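Long-range contacts in agmatine N-acetyltransferase (Drosophila melanogaster, PDB 7CIW), which transfers the acetyl group of acetyl-CoA to agmatine and probably acylates arylalkylamines such as dopamine and serotonin, as a member of the GNAT family: residues Phe25-Glu33 against His129-Arg138; Leu53-Phe63 against Ala73-Asp81. The protein carries 1 engineered substitution. All blocks are in the same frame, centred on the assembly; numbering follows the deposited sequence.

Contact 1 (Phe25-Glu33 against His129-Arg138); sequences FLLAHYYPE and HALGVDPQLR. With COA (coenzyme A), chain B; G0R (N-(4-carbamimidamidobutyl)ethanamide), chain C.
Tyr30 and Leu131 meet at the acetyl oxygen of the bound N-acetylagmatine. Tyr30 OH donates to its O3 at 2.7 Å, with O3 in the plane of the phenol ring, and Leu131 N adds a weak bond. With CG anti to the backbone N (chi1 172°), the Tyr30 ring runs along the strand, its CZ 3.5 Å from Ala130 CB and its CD1 edge beside Leu131 O. Gly132 lies close to Tyr30, and a CB there would be tight against Tyr30 CB. Phe25 of helix 19-30 fits in next to it, the ring edge meeting the backbone from Gly132 to Asp134.

Farther along, Arg138 reaches back, extended from CG to NE, and grips Glu33 end-on: NH1 meets OE1 at 2.7 Å, on the syn side, while NH2 meets OE2 at 2.9 Å from above the carboxylate plane. Arg138 NE also donates to Val133 O at 2.8 Å, and Pro135 CG and C9P of coenzyme A lie on opposite faces of the guanidinium; bonds at the edge and neighbours over both faces together are likely to fix its rotation. With an alanine here, the Glu33 carboxylate would probably be left without its mate and the pantetheine amide would lose the flat group beneath it. His29 packs between Asp134 CG on one ring face and Ala28 CB on the other.

Coenzyme A binds the strand as a further strand would: its N4P donates to Leu131 O at 2.7 Å, and Val133 N to its O9P at 2.9 Å. This is the GNAT mode of holding pantetheine, and it brings the thiol end of the cofactor and the acetyl group of the product to the same strand edge.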
loop_
_atom_site.group_PDB
_atom_site.type_symbol
_atom_site.label_atom_id
_atom_site.label_comp_id
_atom_site.label_asym_id
_atom_site.label_seq_id
_atom_site.Cartn_x
_atom_site.Cartn_y
_atom_site.Cartn_z
ATOM N N PHE A 25 -14.543 -2.386 3.348
ATOM C CA PHE A 25 -13.546 -2.916 4.280
ATOM C C PHE A 25 -12.422 -1.910 4.505
ATOM O O PHE A 25 -12.006 -1.672 5.645
ATOM C CB PHE A 25 -12.969 -4.241 3.771
ATOM C CG PHE A 25 -11.746 -4.676 4.528
ATOM C CD1 PHE A 25 -11.867 -5.306 5.757
ATOM C CD2 PHE A 25 -10.472 -4.405 4.038
ATOM C CE1 PHE A 25 -10.736 -5.679 6.480
ATOM C CE2 PHE A 25 -9.344 -4.780 4.759
ATOM C CZ PHE A 25 -9.485 -5.414 5.978
ATOM N N LEU A 26 -11.894 -1.331 3.422
ATOM C CA LEU A 26 -10.789 -0.386 3.570
ATOM C C LEU A 26 -11.184 0.794 4.448
ATOM O O LEU A 26 -10.393 1.248 5.279
ATOM C CB LEU A 26 -10.318 0.098 2.198
ATOM C CG LEU A 26 -9.678 -0.947 1.283
ATOM C CD1 LEU A 26 -9.370 -0.336 -0.084
ATOM C CD2 LEU A 26 -8.403 -1.509 1.913
ATOM N N LEU A 27 -12.401 1.314 4.273
ATOM C CA LEU A 27 -12.831 2.443 5.094
ATOM C C LEU A 27 -13.017 2.052 6.555
ATOM O O LEU A 27 -12.890 2.904 7.442
ATOM C CB LEU A 27 -14.126 3.037 4.535
ATOM C CG LEU A 27 -13.897 3.719 3.192
ATOM C CD1 LEU A 27 -15.205 3.985 2.466
ATOM C CD2 LEU A 27 -13.111 5.023 3.394
ATOM N N ALA A 28 -13.309 0.784 6.831
ATOM C CA ALA A 28 -13.544 0.361 8.208
ATOM C C ALA A 28 -12.258 0.022 8.957
ATOM O O ALA A 28 -12.135 0.348 10.141
ATOM C CB ALA A 28 -14.476 -0.853 8.231
ATOM N N HIS A 29 -11.291 -0.633 8.298
ATOM C CA HIS A 29 -10.185 -1.259 9.005
ATOM C C HIS A 29 -8.811 -0.967 8.423
ATOM O O HIS A 29 -7.810 -1.406 9.000
ATOM C CB HIS A 29 -10.391 -2.780 9.065
ATOM C CG HIS A 29 -11.608 -3.182 9.834
ATOM N ND1 HIS A 29 -11.850 -2.747 11.119
ATOM C CD2 HIS A 29 -12.665 -3.957 9.492
ATOM C CE1 HIS A 29 -12.999 -3.245 11.540
ATOM N NE2 HIS A 29 -13.513 -3.983 10.573
ATOM N N TYR A 30 -8.729 -0.260 7.303
ATOM C CA TYR A 30 -7.448 0.154 6.752
ATOM C C TYR A 30 -7.228 1.644 6.958
ATOM O O TYR A 30 -6.317 2.049 7.684
ATOM C CB TYR A 30 -7.372 -0.188 5.259
ATOM C CG TYR A 30 -6.158 0.391 4.573
ATOM C CD1 TYR A 30 -4.889 -0.150 4.789
ATOM C CD2 TYR A 30 -6.275 1.476 3.707
ATOM C CE1 TYR A 30 -3.772 0.380 4.170
ATOM C CE2 TYR A 30 -5.156 2.012 3.081
ATOM C CZ TYR A 30 -3.911 1.458 3.319
ATOM O OH TYR A 30 -2.807 1.987 2.694
ATOM N N TYR A 31 -8.075 2.463 6.348
ATOM C CA TYR A 31 -7.878 3.910 6.383
ATOM C C TYR A 31 -7.855 4.524 7.781
ATOM O O TYR A 31 -7.044 5.437 8.001
ATOM C CB TYR A 31 -8.968 4.568 5.545
ATOM C CG TYR A 31 -8.747 4.598 4.050
ATOM C CD1 TYR A 31 -7.696 5.323 3.486
ATOM C CD2 TYR A 31 -9.633 3.952 3.194
ATOM C CE1 TYR A 31 -7.529 5.391 2.106
ATOM C CE2 TYR A 31 -9.478 4.018 1.811
ATOM C CZ TYR A 31 -8.431 4.746 1.275
ATOM O OH TYR A 31 -8.282 4.822 -0.087
ATOM N N PRO A 32 -8.699 4.130 8.741
ATOM C CA PRO A 32 -8.670 4.817 10.047
ATOM C C PRO A 32 -7.357 4.672 10.795
ATOM O O PRO A 32 -7.021 5.562 11.587
ATOM C CB PRO A 32 -9.833 4.167 10.816
ATOM C CG PRO A 32 -10.754 3.682 9.732
ATOM C CD PRO A 32 -9.838 3.193 8.654
ATOM N N GLU A 33 -6.587 3.608 10.546
ATOM C CA GLU A 33 -5.339 3.357 11.260
ATOM C C GLU A 33 -4.092 3.479 10.395
ATOM O O GLU A 33 -2.983 3.517 10.943
ATOM C CB GLU A 33 -5.367 1.963 11.898
ATOM C CG GLU A 33 -6.542 1.741 12.829
ATOM C CD GLU A 33 -6.724 0.284 13.188
ATOM O OE1 GLU A 33 -5.881 -0.241 13.948
ATOM O OE2 GLU A 33 -7.699 -0.333 12.699
ATOM N N HIS A 129 0.146 -0.973 -2.752
ATOM C CA HIS A 129 -0.402 0.325 -2.379
ATOM C C HIS A 129 -1.182 0.312 -1.071
ATOM O O HIS A 129 -1.300 1.364 -0.434
ATOM C CB HIS A 129 -1.314 0.854 -3.499
ATOM C CG HIS A 129 -0.580 1.192 -4.756
ATOM N ND1 HIS A 129 0.292 2.255 -4.839
ATOM C CD2 HIS A 129 -0.568 0.597 -5.974
ATOM C CE1 HIS A 129 0.797 2.308 -6.059
ATOM N NE2 HIS A 129 0.305 1.304 -6.762
ATOM N N ALA A 130 -1.719 -0.831 -0.659
ATOM C CA ALA A 130 -2.485 -0.868 0.585
ATOM C C ALA A 130 -2.527 -2.290 1.116
ATOM O O ALA A 130 -2.610 -3.239 0.338
ATOM C CB ALA A 130 -3.908 -0.348 0.362
ATOM N N LEU A 131 -2.426 -2.423 2.437
ATOM C CA LEU A 131 -2.530 -3.706 3.131
ATOM C C LEU A 131 -3.246 -3.466 4.447
ATOM O O LEU A 131 -2.791 -2.643 5.242
ATOM C CB LEU A 131 -1.143 -4.297 3.375
ATOM C CG LEU A 131 -1.158 -5.658 4.058
ATOM C CD1 LEU A 131 -1.660 -6.718 3.101
ATOM C CD2 LEU A 131 0.246 -5.986 4.556
ATOM N N GLY A 132 -4.347 -4.181 4.690
ATOM C CA GLY A 132 -5.075 -4.030 5.944
ATOM C C GLY A 132 -5.703 -5.336 6.371
ATOM O O GLY A 132 -6.085 -6.161 5.535
ATOM N N VAL A 133 -5.791 -5.534 7.689
ATOM C CA VAL A 133 -6.381 -6.721 8.301
ATOM C C VAL A 133 -7.360 -6.258 9.375
ATOM O O VAL A 133 -7.041 -5.348 10.147
ATOM C CB VAL A 133 -5.308 -7.646 8.913
ATOM C CG1 VAL A 133 -5.961 -8.817 9.630
ATOM C CG2 VAL A 133 -4.373 -8.181 7.831
ATOM N N ASP A 134 -8.550 -6.862 9.398
ATOM C CA ASP A 134 -9.527 -6.637 10.459
ATOM C C ASP A 134 -8.857 -6.828 11.818
ATOM O O ASP A 134 -8.178 -7.841 12.030
ATOM C CB ASP A 134 -10.690 -7.623 10.279
ATOM C CG ASP A 134 -11.867 -7.376 11.227
ATOM O OD1 ASP A 134 -11.677 -7.172 12.440
ATOM O OD2 ASP A 134 -13.011 -7.449 10.742
ATOM N N PRO A 135 -9.013 -5.886 12.748
ATOM C CA PRO A 135 -8.370 -6.025 14.065
ATOM C C PRO A 135 -8.662 -7.348 14.744
ATOM O O PRO A 135 -7.797 -7.880 15.449
ATOM C CB PRO A 135 -8.948 -4.842 14.850
ATOM C CG PRO A 135 -9.285 -3.836 13.801
ATOM C CD PRO A 135 -9.773 -4.633 12.634
ATOM N N GLN A 136 -9.848 -7.920 14.524
ATOM C CA GLN A 136 -10.184 -9.196 15.140
ATOM C C GLN A 136 -9.401 -10.361 14.555
ATOM O O GLN A 136 -9.385 -11.442 15.153
ATOM C CB GLN A 136 -11.680 -9.460 14.990
ATOM C CG GLN A 136 -12.531 -8.633 15.923
ATOM C CD GLN A 136 -13.967 -9.099 15.960
ATOM O OE1 GLN A 136 -14.598 -9.296 14.916
ATOM N NE2 GLN A 136 -14.498 -9.277 17.165
ATOM N N LEU A 137 -8.766 -10.183 13.400
ATOM C CA LEU A 137 -7.986 -11.242 12.772
ATOM C C LEU A 137 -6.496 -10.927 12.744
ATOM O O LEU A 137 -5.739 -11.629 12.068
ATOM C CB LEU A 137 -8.492 -11.501 11.351
ATOM C CG LEU A 137 -9.753 -12.335 11.070
ATOM C CD1 LEU A 137 -9.597 -13.751 11.603
ATOM C CD2 LEU A 137 -11.009 -11.682 11.628
ATOM N N ARG A 138 -6.054 -9.883 13.440
ATOM C CA ARG A 138 -4.643 -9.524 13.407
ATOM C C ARG A 138 -3.822 -10.485 14.254
ATOM O O ARG A 138 -4.305 -11.056 15.234
ATOM C CB ARG A 138 -4.438 -8.080 13.872
ATOM C CG ARG A 138 -4.918 -7.065 12.833
ATOM C CD ARG A 138 -4.742 -5.625 13.256
ATOM N NE ARG A 138 -5.435 -4.738 12.321
ATOM C CZ ARG A 138 -5.755 -3.474 12.578
ATOM N NH1 ARG A 138 -5.428 -2.923 13.744
ATOM N NH2 ARG A 138 -6.402 -2.760 11.663
HETATM N N1A COA B . -1.589 -2.664 16.268
HETATM C C2A COA B . -1.058 -3.336 17.327
HETATM N N3A COA B . -0.469 -4.565 17.148
HETATM C C4A COA B . -0.413 -5.118 15.925
HETATM C C5A COA B . -0.942 -4.454 14.886
HETATM C C6A COA B . -1.526 -3.218 15.071
HETATM N N6A COA B . -2.220 -2.135 14.260
HETATM N N7A COA B . -0.776 -5.187 13.756
HETATM C C8A COA B . -0.143 -6.320 14.087
HETATM N N9A COA B . 0.085 -6.270 15.408
HETATM C C1B COA B . 0.629 -7.116 16.298
HETATM C C2B COA B . -0.218 -8.413 16.248
HETATM O O2B COA B . -1.432 -8.321 17.091
HETATM C C3B COA B . 0.628 -9.406 16.587
HETATM O O3B COA B . 0.969 -9.459 17.999
HETATM P P3B COA B . 0.164 -10.402 19.109
HETATM O O7A COA B . -0.372 -11.655 18.444
HETATM O O8A COA B . 1.090 -10.709 20.289
HETATM O O9A COA B . -0.992 -9.541 19.596
HETATM C C4B COA B . 2.041 -8.960 15.901
HETATM O O4B COA B . 2.020 -7.637 15.795
HETATM C C5B COA B . 2.263 -9.639 14.572
HETATM O O5B COA B . 1.034 -9.602 13.859
HETATM P P1A COA B . 1.001 -9.783 12.192
HETATM O O1A COA B . 2.375 -9.615 11.538
HETATM O O2A COA B . 0.337 -11.108 11.850
HETATM O O3A COA B . 0.079 -8.526 11.684
HETATM P P2A COA B . -1.200 -8.587 10.655
HETATM O O4A COA B . -2.351 -9.301 11.299
HETATM O O5A COA B . -0.765 -9.194 9.341
HETATM O O6A COA B . -1.540 -6.983 10.520
HETATM C CBP COA B . -1.284 -4.969 9.405
HETATM C CCP COA B . -0.557 -6.132 10.029
HETATM C CDP COA B . -1.987 -5.493 8.106
HETATM C CEP COA B . -0.288 -3.857 9.046
HETATM C CAP COA B . -2.277 -4.427 10.431
HETATM O OAP COA B . -1.556 -3.853 11.494
HETATM C C9P COA B . -3.230 -3.349 9.875
HETATM O O9P COA B . -4.172 -3.611 9.192
HETATM N N8P COA B . -2.979 -1.970 10.240
HETATM C C7P COA B . -3.871 -0.877 9.810
HETATM C C6P COA B . -3.670 -0.410 8.304
HETATM C C5P COA B . -2.190 -0.199 8.113
HETATM O O5P COA B . -1.549 0.530 8.825
HETATM N N4P COA B . -1.576 -0.949 6.980
HETATM C C3P COA B . -0.159 -0.926 6.655
HETATM C C2P COA B . 0.324 0.436 6.155
HETATM S S1P COA B . 2.018 0.029 5.633
HETATM C C10 G0R C . -3.492 6.083 0.748
HETATM N N12 G0R C . -4.056 6.865 1.842
HETATM C C1 G0R C . 0.976 -1.021 2.056
HETATM C C2 G0R C . 0.386 0.299 2.547
HETATM C C5 G0R C . 0.620 2.802 2.819
HETATM C C6 G0R C . 0.105 3.630 1.640
HETATM C C7 G0R C . -0.265 5.063 2.041
HETATM C C8 G0R C . -1.765 5.354 2.173
HETATM N N4 G0R C . 1.143 1.521 2.370
HETATM N N9 G0R C . -2.448 5.401 0.900
HETATM N N11 G0R C . -4.137 6.079 -0.541
HETATM O O3 G0R C . -0.686 0.320 3.054
#

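Contact 2 (Leu53-Phe63 against Ala73-Asp81); sequences LLSNVPFGTCF and AAVVAGPKD
Phe63 and Val75 form an antiparallel hydrogen-bonded pair, with Phe63 N to Val75 O at 3.0 Å and Val75 N to Phe63 O at 2.9 Å. Toward Thr61 the ladder slackens, and Ala77 N reaches Thr61 O only by a weak bond. Earlier in the same segment a type I turn runs from Leu54 to Val57.

A side chain takes over where the backbone pairing fades: Thr61 OG1 donates to Ala77 O at 2.6 Å from above the carbonyl plane. The hydroxyl gets there because it sits between the backbone N and the carbonyl carbon (chi1 45°). From the turn, Asn56 lays CB against the same Ala77 O and sets OD1 3.4 Å from Gly78 CA, so close that a CB on Gly78 would clash. Its amide is held by ND2 donating to Leu53 O, which also accepts from Asn56 N on the same face of its carbonyl.

Val76 CG1, anti to the backbone N (chi1 172°), is turned toward Leu53 and Asn56, touching Leu53 O and Asn56 ND2, and lies 3.7 Å from Cys62 SG. At the far end Pro79 CD sits over one face of the Phe59 ring, 3.6 Å from its centroid, a CH-pi contact. Phe63 and Val75 lie side by side, CB to CG1 3.8 Å.

The strands are the two arms of the hairpin 62-67 and 70-80 within the central sheet. Phe63 and Val75 face helix 142-156 through Thr149 and Val150, Ala74 meets helix 19-30 at Leu22 and Phe25, and strand 125-133 lines the other edge of strand 70-80.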
loop_
_atom_site.group_PDB
_atom_site.type_symbol
_atom_site.label_atom_id
_atom_site.label_comp_id
_atom_site.label_asym_id
_atom_site.label_seq_id
_atom_site.Cartn_x
_atom_site.Cartn_y
_atom_site.Cartn_z
ATOM N N LEU A 53 -6.876 3.749 -5.312
ATOM C CA LEU A 53 -6.776 2.364 -4.861
ATOM C C LEU A 53 -7.589 1.453 -5.763
ATOM O O LEU A 53 -7.097 0.418 -6.232
ATOM C CB LEU A 53 -7.231 2.241 -3.402
ATOM C CG LEU A 53 -6.230 2.763 -2.368
ATOM C CD1 LEU A 53 -6.595 2.274 -0.973
ATOM C CD2 LEU A 53 -4.807 2.344 -2.733
ATOM N N LEU A 54 -8.831 1.848 -6.062
ATOM C CA LEU A 54 -9.688 0.992 -6.864
ATOM C C LEU A 54 -9.225 0.911 -8.312
ATOM O O LEU A 54 -9.564 -0.055 -9.003
ATOM C CB LEU A 54 -11.132 1.486 -6.781
ATOM C CG LEU A 54 -11.766 1.331 -5.396
ATOM C CD1 LEU A 54 -13.227 1.815 -5.438
ATOM C CD2 LEU A 54 -11.669 -0.121 -4.877
ATOM N N SER A 55 -8.442 1.887 -8.780
ATOM C CA SER A 55 -7.916 1.827 -10.139
ATOM C C SER A 55 -6.957 0.661 -10.342
ATOM O O SER A 55 -6.595 0.365 -11.485
ATOM C CB SER A 55 -7.220 3.143 -10.498
ATOM O OG SER A 55 -5.945 3.257 -9.890
ATOM N N ASN A 56 -6.539 -0.009 -9.271
ATOM C CA ASN A 56 -5.668 -1.163 -9.400
ATOM C C ASN A 56 -6.426 -2.464 -9.577
ATOM O O ASN A 56 -5.814 -3.468 -9.955
ATOM C CB ASN A 56 -4.755 -1.267 -8.171
ATOM C CG ASN A 56 -3.821 -0.115 -8.075
ATOM O OD1 ASN A 56 -2.840 -0.033 -8.817
ATOM N ND2 ASN A 56 -4.123 0.813 -7.176
ATOM N N VAL A 57 -7.736 -2.469 -9.313
ATOM C CA VAL A 57 -8.509 -3.708 -9.431
ATOM C C VAL A 57 -8.434 -4.310 -10.827
ATOM O O VAL A 57 -8.293 -5.537 -10.936
ATOM C CB VAL A 57 -9.945 -3.481 -8.939
ATOM C CG1 VAL A 57 -10.813 -4.710 -9.220
ATOM C CG2 VAL A 57 -9.923 -3.159 -7.441
ATOM N N PRO A 58 -8.475 -3.543 -11.926
ATOM C CA PRO A 58 -8.447 -4.192 -13.253
ATOM C C PRO A 58 -7.164 -4.949 -13.548
ATOM O O PRO A 58 -7.149 -5.772 -14.469
ATOM C CB PRO A 58 -8.631 -3.018 -14.225
ATOM C CG PRO A 58 -9.369 -1.995 -13.419
ATOM C CD PRO A 58 -8.741 -2.096 -12.054
ATOM N N PHE A 59 -6.085 -4.685 -12.810
ATOM C CA PHE A 59 -4.831 -5.394 -13.019
ATOM C C PHE A 59 -4.858 -6.819 -12.498
ATOM O O PHE A 59 -3.914 -7.564 -12.767
ATOM C CB PHE A 59 -3.677 -4.654 -12.343
ATOM C CG PHE A 59 -3.433 -3.283 -12.878
ATOM C CD1 PHE A 59 -3.283 -3.071 -14.239
ATOM C CD2 PHE A 59 -3.363 -2.199 -12.017
ATOM C CE1 PHE A 59 -3.052 -1.805 -14.733
ATOM C CE2 PHE A 59 -3.142 -0.923 -12.508
ATOM C CZ PHE A 59 -2.983 -0.729 -13.869
ATOM N N GLY A 60 -5.887 -7.215 -11.751
ATOM C CA GLY A 60 -5.879 -8.550 -11.180
ATOM C C GLY A 60 -4.868 -8.725 -10.076
ATOM O O GLY A 60 -4.463 -9.850 -9.781
ATOM N N THR A 61 -4.447 -7.627 -9.462
ATOM C CA THR A 61 -3.380 -7.636 -8.472
ATOM C C THR A 61 -3.897 -7.224 -7.100
ATOM O O THR A 61 -3.107 -6.847 -6.226
ATOM C CB THR A 61 -2.252 -6.710 -8.922
ATOM O OG1 THR A 61 -2.821 -5.482 -9.388
ATOM C CG2 THR A 61 -1.473 -7.357 -10.052
ATOM N N CYS A 62 -5.206 -7.286 -6.901
ATOM C CA CYS A 62 -5.847 -6.925 -5.646
ATOM C C CYS A 62 -6.533 -8.167 -5.095
ATOM O O CYS A 62 -7.232 -8.863 -5.840
ATOM C CB CYS A 62 -6.860 -5.811 -5.875
ATOM S SG CYS A 62 -6.087 -4.266 -6.359
ATOM N N PHE A 63 -6.300 -8.472 -3.813
ATOM C CA PHE A 63 -6.790 -9.710 -3.220
ATOM C C PHE A 63 -7.438 -9.442 -1.871
ATOM O O PHE A 63 -7.066 -8.508 -1.163
ATOM C CB PHE A 63 -5.656 -10.738 -3.059
ATOM C CG PHE A 63 -4.991 -11.091 -4.353
ATOM C CD1 PHE A 63 -5.465 -12.131 -5.128
ATOM C CD2 PHE A 63 -3.902 -10.367 -4.801
ATOM C CE1 PHE A 63 -4.857 -12.453 -6.335
ATOM C CE2 PHE A 63 -3.288 -10.681 -5.999
ATOM C CZ PHE A 63 -3.774 -11.721 -6.769
ATOM N N ALA A 73 -9.502 -9.067 5.312
ATOM C CA ALA A 73 -8.179 -8.538 5.017
ATOM C C ALA A 73 -8.127 -8.226 3.527
ATOM O O ALA A 73 -8.862 -8.817 2.736
ATOM C CB ALA A 73 -7.071 -9.525 5.410
ATOM N N ALA A 74 -7.255 -7.299 3.149
ATOM C CA ALA A 74 -7.173 -6.922 1.746
ATOM C C ALA A 74 -5.789 -6.393 1.419
ATOM O O ALA A 74 -5.126 -5.787 2.264
ATOM C CB ALA A 74 -8.216 -5.852 1.384
ATOM N N VAL A 75 -5.374 -6.597 0.168
ATOM C CA VAL A 75 -4.147 -6.008 -0.356
ATOM C C VAL A 75 -4.437 -5.425 -1.733
ATOM O O VAL A 75 -5.179 -6.009 -2.530
ATOM C CB VAL A 75 -2.997 -7.046 -0.385
ATOM C CG1 VAL A 75 -3.315 -8.221 -1.338
ATOM C CG2 VAL A 75 -1.641 -6.377 -0.707
ATOM N N VAL A 76 -3.911 -4.234 -1.985
ATOM C CA VAL A 76 -4.078 -3.548 -3.258
ATOM C C VAL A 76 -2.686 -3.322 -3.816
ATOM O O VAL A 76 -1.834 -2.741 -3.135
ATOM C CB VAL A 76 -4.831 -2.218 -3.094
ATOM C CG1 VAL A 76 -4.819 -1.429 -4.399
ATOM C CG2 VAL A 76 -6.255 -2.464 -2.626
ATOM N N ALA A 77 -2.443 -3.797 -5.033
ATOM C CA ALA A 77 -1.130 -3.655 -5.649
ATOM C C ALA A 77 -1.314 -3.286 -7.112
ATOM O O ALA A 77 -2.361 -3.542 -7.711
ATOM C CB ALA A 77 -0.303 -4.938 -5.512
ATOM N N GLY A 78 -0.291 -2.660 -7.686
ATOM C CA GLY A 78 -0.307 -2.352 -9.097
ATOM C C GLY A 78 1.077 -2.116 -9.660
ATOM O O GLY A 78 2.049 -1.934 -8.924
ATOM N N PRO A 79 1.184 -2.096 -10.986
ATOM C CA PRO A 79 2.492 -1.982 -11.636
ATOM C C PRO A 79 3.037 -0.565 -11.640
ATOM O O PRO A 79 2.295 0.421 -11.604
ATOM C CB PRO A 79 2.196 -2.437 -13.069
ATOM C CG PRO A 79 0.798 -1.906 -13.290
ATOM C CD PRO A 79 0.083 -2.117 -11.970
ATOM N N LYS A 80 4.366 -0.476 -11.715
ATOM C CA LYS A 80 5.016 0.800 -11.983
ATOM C C LYS A 80 6.284 0.553 -12.786
ATOM O O LYS A 80 6.850 -0.545 -12.776
ATOM C CB LYS A 80 5.321 1.571 -10.688
ATOM C CG LYS A 80 6.383 0.959 -9.805
ATOM C CD LYS A 80 6.504 1.764 -8.494
ATOM C CE LYS A 80 7.671 1.265 -7.653
ATOM N NZ LYS A 80 7.744 1.989 -6.343
ATOM N N ASP A 81 6.710 1.592 -13.505
ATOM C CA ASP A 81 7.929 1.521 -14.298
ATOM C C ASP A 81 8.844 2.691 -13.956
ATOM O O ASP A 81 8.609 3.410 -12.974
ATOM C CB ASP A 81 7.590 1.483 -15.798
ATOM C CG ASP A 81 6.914 2.769 -16.292
ATOM O OD1 ASP A 81 6.813 3.744 -15.520
ATOM O OD2 ASP A 81 6.483 2.798 -17.470
#

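The two contacts, with centres 15 Å apart, meet along neighbouring strands of one sheet. His129 N lies 2.7 Å from Val76 O and Ala130 O 2.8 Å from Val76 N, probable hydrogen bonds that set His129 and Ala130 together opposite Val76 as a classic beta bulge. From that bulge onward, strand 125-133 lines the ligands. Helix 47-54 makes a second join: Leu53 CD1 is 3.2 Å from Tyr31 OH, and the Leu53 side chain comes within about 4 Å of N-acetylagmatine. Contact 1 holds both ligands directly; contact 2, nested within its loop, reaches the acceptor pocket through Leu53 and otherwise lies behind strand 125-133, with Val75 packing against Leu131.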